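Local coordinates for putidaredoxin reductase (Pseudomonas putida, PDB 1Q1R), which probably uses its bound FAD to pass electrons from a reduced nicotinamide cofactor to putidaredoxin, the iron-sulfur protein that serves the cytochrome P450cam monooxygenase, at residues Asp68-Ala72 and Gln73-Leu77; Val93-Ser96 and Asp97-Leu101. All coordinates share one frame; numbering follows the deposited sequence.

Contact 1 of 2, residues Asp68-Ala72 and Gln73-Leu77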
ATOM      1  N   ASP A  68      23.805 -10.937  -0.148  1.00 39.23           N
ATOM      2  CA  ASP A  68      25.154 -10.508   0.210  1.00 40.22           C
ATOM      3  C   ASP A  68      25.179  -9.062   0.690  1.00 39.97           C
ATOM      4  O   ASP A  68      26.006  -8.694   1.526  1.00 40.57           O
ATOM      5  CB  ASP A  68      26.110 -10.653  -0.980  1.00 42.32           C
ATOM      6  CG  ASP A  68      26.344 -12.102  -1.376  1.00 44.69           C
ATOM      7  OD1 ASP A  68      26.554 -12.943  -0.475  1.00 45.96           O
ATOM      8  OD2 ASP A  68      26.330 -12.398  -2.591  1.00 46.04           O
ATOM      9  N   ALA A  69      24.273  -8.246   0.160  1.00 38.79           N
ATOM     10  CA  ALA A  69      24.199  -6.836   0.524  1.00 37.62           C
ATOM     11  C   ALA A  69      24.117  -6.626   2.030  1.00 36.88           C
ATOM     12  O   ALA A  69      24.736  -5.708   2.565  1.00 36.94           O
ATOM     13  CB  ALA A  69      23.007  -6.179  -0.160  1.00 37.79           C
ATOM     14  N   TYR A  70      23.355  -7.467   2.718  1.00 36.58           N
ATOM     15  CA  TYR A  70      23.230  -7.322   4.163  1.00 37.06           C
ATOM     16  C   TYR A  70      24.585  -7.507   4.831  1.00 37.91           C
ATOM     17  O   TYR A  70      24.978  -6.711   5.679  1.00 38.01           O
ATOM     18  CB  TYR A  70      22.228  -8.330   4.733  1.00 35.64           C
ATOM     19  CG  TYR A  70      20.810  -8.111   4.254  1.00 34.32           C
ATOM     20  CD1 TYR A  70      20.404  -8.554   2.997  1.00 33.40           C
ATOM     21  CD2 TYR A  70      19.886  -7.425   5.043  1.00 33.39           C
ATOM     22  CE1 TYR A  70      19.113  -8.320   2.535  1.00 33.90           C
ATOM     23  CE2 TYR A  70      18.592  -7.185   4.591  1.00 33.03           C
ATOM     24  CZ  TYR A  70      18.214  -7.635   3.335  1.00 32.92           C
ATOM     25  OH  TYR A  70      16.952  -7.387   2.865  1.00 32.24           O
ATOM     26  N   ALA A  71      25.299  -8.556   4.438  1.00 39.44           N
ATOM     27  CA  ALA A  71      26.614  -8.835   5.001  1.00 40.80           C
ATOM     28  C   ALA A  71      27.582  -7.693   4.705  1.00 41.19           C
ATOM     29  O   ALA A  71      28.264  -7.193   5.604  1.00 41.27           O
ATOM     30  CB  ALA A  71      27.158 -10.149   4.434  1.00 40.44           C
ATOM     31  N   ALA A  72      27.629  -7.285   3.440  1.00 41.67           N
ATOM     32  CA  ALA A  72      28.513  -6.210   2.999  1.00 42.09           C
ATOM     33  C   ALA A  72      28.274  -4.891   3.731  1.00 42.39           C
ATOM     34  O   ALA A  72      29.221  -4.234   4.150  1.00 42.68           O
ATOM     35  CB  ALA A  72      28.366  -6.003   1.494  1.00 41.69           C
ATOM     36  N   GLN A  73      27.012  -4.500   3.876  1.00 42.76           N
ATOM     37  CA  GLN A  73      26.679  -3.256   4.560  1.00 43.19           C
ATOM     38  C   GLN A  73      26.620  -3.456   6.068  1.00 43.72           C
ATOM     39  O   GLN A  73      26.236  -2.554   6.815  1.00 43.81           O
ATOM     40  CB  GLN A  73      25.341  -2.711   4.054  1.00 43.30           C
ATOM     41  CG  GLN A  73      25.396  -2.198   2.626  1.00 43.96           C
ATOM     42  CD  GLN A  73      26.453  -1.127   2.445  1.00 45.25           C
ATOM     43  OE1 GLN A  73      26.427  -0.091   3.114  1.00 46.20           O
ATOM     44  NE2 GLN A  73      27.392  -1.372   1.539  1.00 45.33           N
ATOM     45  N   ASN A  74      27.004  -4.648   6.504  1.00 43.80           N
ATOM     46  CA  ASN A  74      27.015  -4.991   7.916  1.00 44.37           C
ATOM     47  C   ASN A  74      25.668  -4.744   8.595  1.00 43.75           C
ATOM     48  O   ASN A  74      25.588  -4.075   9.628  1.00 42.85           O
ATOM     49  CB  ASN A  74      28.116  -4.202   8.632  1.00 46.19           C
ATOM     50  CG  ASN A  74      28.732  -4.978   9.779  1.00 48.07           C
ATOM     51  OD1 ASN A  74      28.068  -5.278  10.776  1.00 48.19           O
ATOM     52  ND2 ASN A  74      30.009  -5.315   9.638  1.00 49.39           N
ATOM     53  N   ILE A  75      24.610  -5.282   7.998  1.00 42.81           N
ATOM     54  CA  ILE A  75      23.270  -5.159   8.557  1.00 41.71           C
ATOM     55  C   ILE A  75      22.862  -6.565   8.978  1.00 41.40           C
ATOM     56  O   ILE A  75      22.781  -7.470   8.148  1.00 41.18           O
ATOM     57  CB  ILE A  75      22.257  -4.617   7.521  1.00 41.50           C
ATOM     58  CG1 ILE A  75      22.607  -3.169   7.164  1.00 41.15           C
ATOM     59  CG2 ILE A  75      20.837  -4.703   8.083  1.00 40.77           C
ATOM     60  CD1 ILE A  75      21.654  -2.526   6.172  1.00 41.50           C
ATOM     61  N   GLN A  76      22.627  -6.748  10.271  1.00 41.43           N
ATOM     62  CA  GLN A  76      22.246  -8.054  10.788  1.00 41.60           C
ATOM     63  C   GLN A  76      20.765  -8.314  10.555  1.00 40.46           C
ATOM     64  O   GLN A  76      19.908  -7.568  11.026  1.00 40.78           O
ATOM     65  CB  GLN A  76      22.569  -8.134  12.282  1.00 43.54           C
ATOM     66  CG  GLN A  76      24.011  -7.764  12.604  1.00 46.36           C
ATOM     67  CD  GLN A  76      24.290  -7.758  14.093  1.00 48.32           C
ATOM     68  OE1 GLN A  76      24.206  -8.794  14.755  1.00 49.77           O
ATOM     69  NE2 GLN A  76      24.622  -6.587  14.629  1.00 49.43           N
ATOM     70  N   LEU A  77      20.473  -9.378   9.815  1.00 38.81           N
ATOM     71  CA  LEU A  77      19.099  -9.743   9.509  1.00 37.08           C
ATOM     72  C   LEU A  77      18.705 -10.948  10.353  1.00 36.10           C
ATOM     73  O   LEU A  77      19.324 -12.008  10.273  1.00 36.14           O
ATOM     74  CB  LEU A  77      18.969 -10.064   8.017  1.00 36.80           C
ATOM     75  CG  LEU A  77      17.597 -10.439   7.455  1.00 36.87           C
ATOM     76  CD1 LEU A  77      16.596  -9.326   7.717  1.00 36.22           C
ATOM     77  CD2 LEU A  77      17.729 -10.701   5.961  1.00 35.43           C
TER
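Tyr70 and Ile75 meet at a Schellman motif that ends helix 67-72 and turns the chain into strand 75-78, an outermost strand of the parallel FAD-domain sheet. Three backbone hydrogen bonds make the turn. Gln73 N still bonds Ala69 O in the helical manner (2.9 Å). Asn74, with positive phi, is the C-prime residue: its N reaches back to Ala71 O at 3.0 Å, but the bond is bent at the hydrogen, and the donor stands above the carbonyl plane. Ile75 N to Tyr70 O is the short, straight one, 2.7 Å and 178°. The carbonyls of Ala69, Tyr70 and Ala71 thus each receive an N-H from the three residues that follow the helix.

The apolar side of the turn is built on the Tyr70 ring. With chi1 at -65°, CG lies beside the backbone N and anti to the carbonyl carbon, which carries the ring along the strand past Ile75 to Leu77. Ile75 CG2 comes to Tyr70 ring atom CD2 obliquely, a looser touch at 4.2 Å. Phe21 of helix 14-25 adds an edge-to-face ring contact to Tyr70, and Leu34 of the neighbouring strand 31-35 packs against Tyr70, Ile75 and Leu77; the two join the turn to that helix and that strand.

Gln73 CB and CG lie beside Ala69 O, the same oxygen that its N bonds. Arg24 takes the carbonyl oxygens of Gln73 and Asn74, tying the turn to helix 14-25.

Leu77 supplies the CH-pi contact: its CD2 methyl sits over one face of the Tyr70 ring, 4.0 Å from the centroid and only 15° off the normal, with CE2 its nearest ring atom.

Contact 2 of 2, residues Val93-Ser96 and Asp97-Leu101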
ATOM      1  N   VAL A  93      14.045  -5.008  23.359  1.00 41.94           N
ATOM      2  CA  VAL A  93      12.894  -5.579  22.683  1.00 41.06           C
ATOM      3  C   VAL A  93      12.949  -7.057  23.052  1.00 40.20           C
ATOM      4  O   VAL A  93      14.019  -7.666  23.026  1.00 38.58           O
ATOM      5  CB  VAL A  93      12.974  -5.412  21.143  1.00 41.56           C
ATOM      6  CG1 VAL A  93      12.743  -3.952  20.766  1.00 41.39           C
ATOM      7  CG2 VAL A  93      14.325  -5.882  20.632  1.00 41.31           C
ATOM      8  N   ILE A  94      11.805  -7.623  23.420  1.00 39.73           N
ATOM      9  CA  ILE A  94      11.755  -9.025  23.809  1.00 40.11           C
ATOM     10  C   ILE A  94      11.277  -9.910  22.668  1.00 40.09           C
ATOM     11  O   ILE A  94      10.234  -9.654  22.067  1.00 39.83           O
ATOM     12  CB  ILE A  94      10.817  -9.238  25.015  1.00 39.59           C
ATOM     13  CG1 ILE A  94      11.198  -8.278  26.149  1.00 39.65           C
ATOM     14  CG2 ILE A  94      10.895 -10.688  25.480  1.00 39.40           C
ATOM     15  CD1 ILE A  94      12.641  -8.373  26.593  1.00 38.88           C
ATOM     16  N   LEU A  95      12.047 -10.956  22.385  1.00 40.64           N
ATOM     17  CA  LEU A  95      11.714 -11.894  21.322  1.00 40.89           C
ATOM     18  C   LEU A  95      10.848 -13.011  21.888  1.00 41.55           C
ATOM     19  O   LEU A  95      10.841 -13.244  23.096  1.00 40.93           O
ATOM     20  CB  LEU A  95      12.995 -12.465  20.711  1.00 40.77           C
ATOM     21  CG  LEU A  95      13.964 -11.408  20.169  1.00 40.61           C
ATOM     22  CD1 LEU A  95      15.144 -12.081  19.491  1.00 39.95           C
ATOM     23  CD2 LEU A  95      13.234 -10.504  19.186  1.00 40.82           C
ATOM     24  N   SER A  96      10.116 -13.696  21.017  1.00 42.07           N
ATOM     25  CA  SER A  96       9.240 -14.779  21.450  1.00 43.53           C
ATOM     26  C   SER A  96       9.980 -15.897  22.182  1.00 44.96           C
ATOM     27  O   SER A  96       9.383 -16.614  22.984  1.00 45.20           O
ATOM     28  CB  SER A  96       8.488 -15.361  20.252  1.00 42.91           C
ATOM     29  OG  SER A  96       9.387 -15.802  19.253  1.00 42.54           O
ATOM     30  N   ASP A  97      11.275 -16.039  21.911  1.00 46.62           N
ATOM     31  CA  ASP A  97      12.084 -17.076  22.548  1.00 48.40           C
ATOM     32  C   ASP A  97      12.578 -16.631  23.923  1.00 49.04           C
ATOM     33  O   ASP A  97      13.317 -17.354  24.590  1.00 49.27           O
ATOM     34  CB  ASP A  97      13.287 -17.425  21.666  1.00 49.26           C
ATOM     35  CG  ASP A  97      14.367 -16.359  21.703  1.00 50.60           C
ATOM     36  OD1 ASP A  97      14.019 -15.161  21.666  1.00 51.88           O
ATOM     37  OD2 ASP A  97      15.565 -16.715  21.761  1.00 51.47           O
ATOM     38  N   GLY A  98      12.169 -15.438  24.344  1.00 49.24           N
ATOM     39  CA  GLY A  98      12.589 -14.930  25.638  1.00 49.28           C
ATOM     40  C   GLY A  98      13.823 -14.051  25.555  1.00 49.59           C
ATOM     41  O   GLY A  98      14.143 -13.331  26.501  1.00 49.35           O
ATOM     42  N   ARG A  99      14.519 -14.109  24.424  1.00 49.98           N
ATOM     43  CA  ARG A  99      15.723 -13.309  24.218  1.00 50.07           C
ATOM     44  C   ARG A  99      15.382 -11.820  24.158  1.00 49.60           C
ATOM     45  O   ARG A  99      14.292 -11.439  23.726  1.00 49.37           O
ATOM     46  CB  ARG A  99      16.411 -13.737  22.920  1.00 51.39           C
ATOM     47  CG  ARG A  99      17.693 -12.988  22.610  1.00 53.35           C
ATOM     48  CD  ARG A  99      18.296 -13.469  21.296  1.00 54.82           C
ATOM     49  NE  ARG A  99      19.488 -12.709  20.927  1.00 56.37           N
ATOM     50  CZ  ARG A  99      20.165 -12.884  19.796  1.00 57.48           C
ATOM     51  NH1 ARG A  99      19.770 -13.795  18.915  1.00 57.63           N
ATOM     52  NH2 ARG A  99      21.237 -12.144  19.541  1.00 58.02           N
ATOM     53  N   ALA A 100      16.318 -10.984  24.595  1.00 49.19           N
ATOM     54  CA  ALA A 100      16.118  -9.537  24.593  1.00 48.38           C
ATOM     55  C   ALA A 100      17.265  -8.825  23.884  1.00 47.62           C
ATOM     56  O   ALA A 100      18.434  -9.164  24.079  1.00 48.07           O
ATOM     57  CB  ALA A 100      15.989  -9.026  26.025  1.00 48.52           C
ATOM     58  N   LEU A 101      16.924  -7.841  23.059  1.00 46.37           N
ATOM     59  CA  LEU A 101      17.929  -7.081  22.325  1.00 45.58           C
ATOM     60  C   LEU A 101      17.945  -5.643  22.818  1.00 45.16           C
ATOM     61  O   LEU A 101      16.896  -5.006  22.915  1.00 45.13           O
ATOM     62  CB  LEU A 101      17.624  -7.101  20.825  1.00 45.25           C
ATOM     63  CG  LEU A 101      17.532  -8.460  20.130  1.00 45.10           C
ATOM     64  CD1 LEU A 101      17.171  -8.251  18.664  1.00 44.53           C
ATOM     65  CD2 LEU A 101      18.853  -9.205  20.259  1.00 44.69           C
TER
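Val93 and Leu101 pair across the strands of a tight hairpin, each bonding the other through backbone N and O: Val93 N to Leu101 O and Leu101 N to Val93 O, both 2.9 Å. One pair further on, Ile94 faces Ala100 without such bonds, and beyond it Leu95 N meets Arg99 O at 2.7 Å, almost straight.

The packed face carries Val93, Leu95 and Leu101. Val93 CG2, set between its backbone N and carbonyl carbon, presses on Leu101 CB at 3.5 Å. Leu95 CD1 runs beside the Arg99 chain, touching CD, and reaches Leu101 CG more loosely. Val83 of the adjacent strand 83-87 and Val35 of strand 31-35 in the parallel sheet cover parts of this face. On the other face, Ile94 CD1 lies unusually close to Ala100 CB.

The turn end, by contrast, is exposed at Ser96, Asp97 and Gly98, and the extended Arg99 chain runs away from the partner strand toward Arg33. Here one backbone bond and one from a side chain hold the turn. Gly98 N returns to Leu95 O from above the carbonyl plane; Asp97 OD1, 3.0 Å from Leu95 CB, reaches forward to accept Arg99 N, met from above its carboxylate plane. An Asx turn at Asp97 thus overlaps a type I turn, Leu95 to Gly98, whose positive-phi glycine makes this a beta hairpin with a G1 bulge.

Going from the N terminus, the chain leaves strand 31-35, passes through helix 67-72 and reverses at contact 1 into strand 75-78, completing a beta-alpha-beta unit at one border of the parallel sheet. It then enters the small antiparallel sheet through strand 83-87, and contact 2 closes the hairpin between strands 92-95 and 100-102 before strand 105-108 rejoins the parallel sheet. The two closures follow in series, neither nested nor crossed. The centres of contact 1 and contact 2 are about 21 Å apart. Between contact 1 and contact 2 the nearest atoms are about 7 Å apart, with no touch. Strand 31-35 is common to both, since side chains of each contact pack on it.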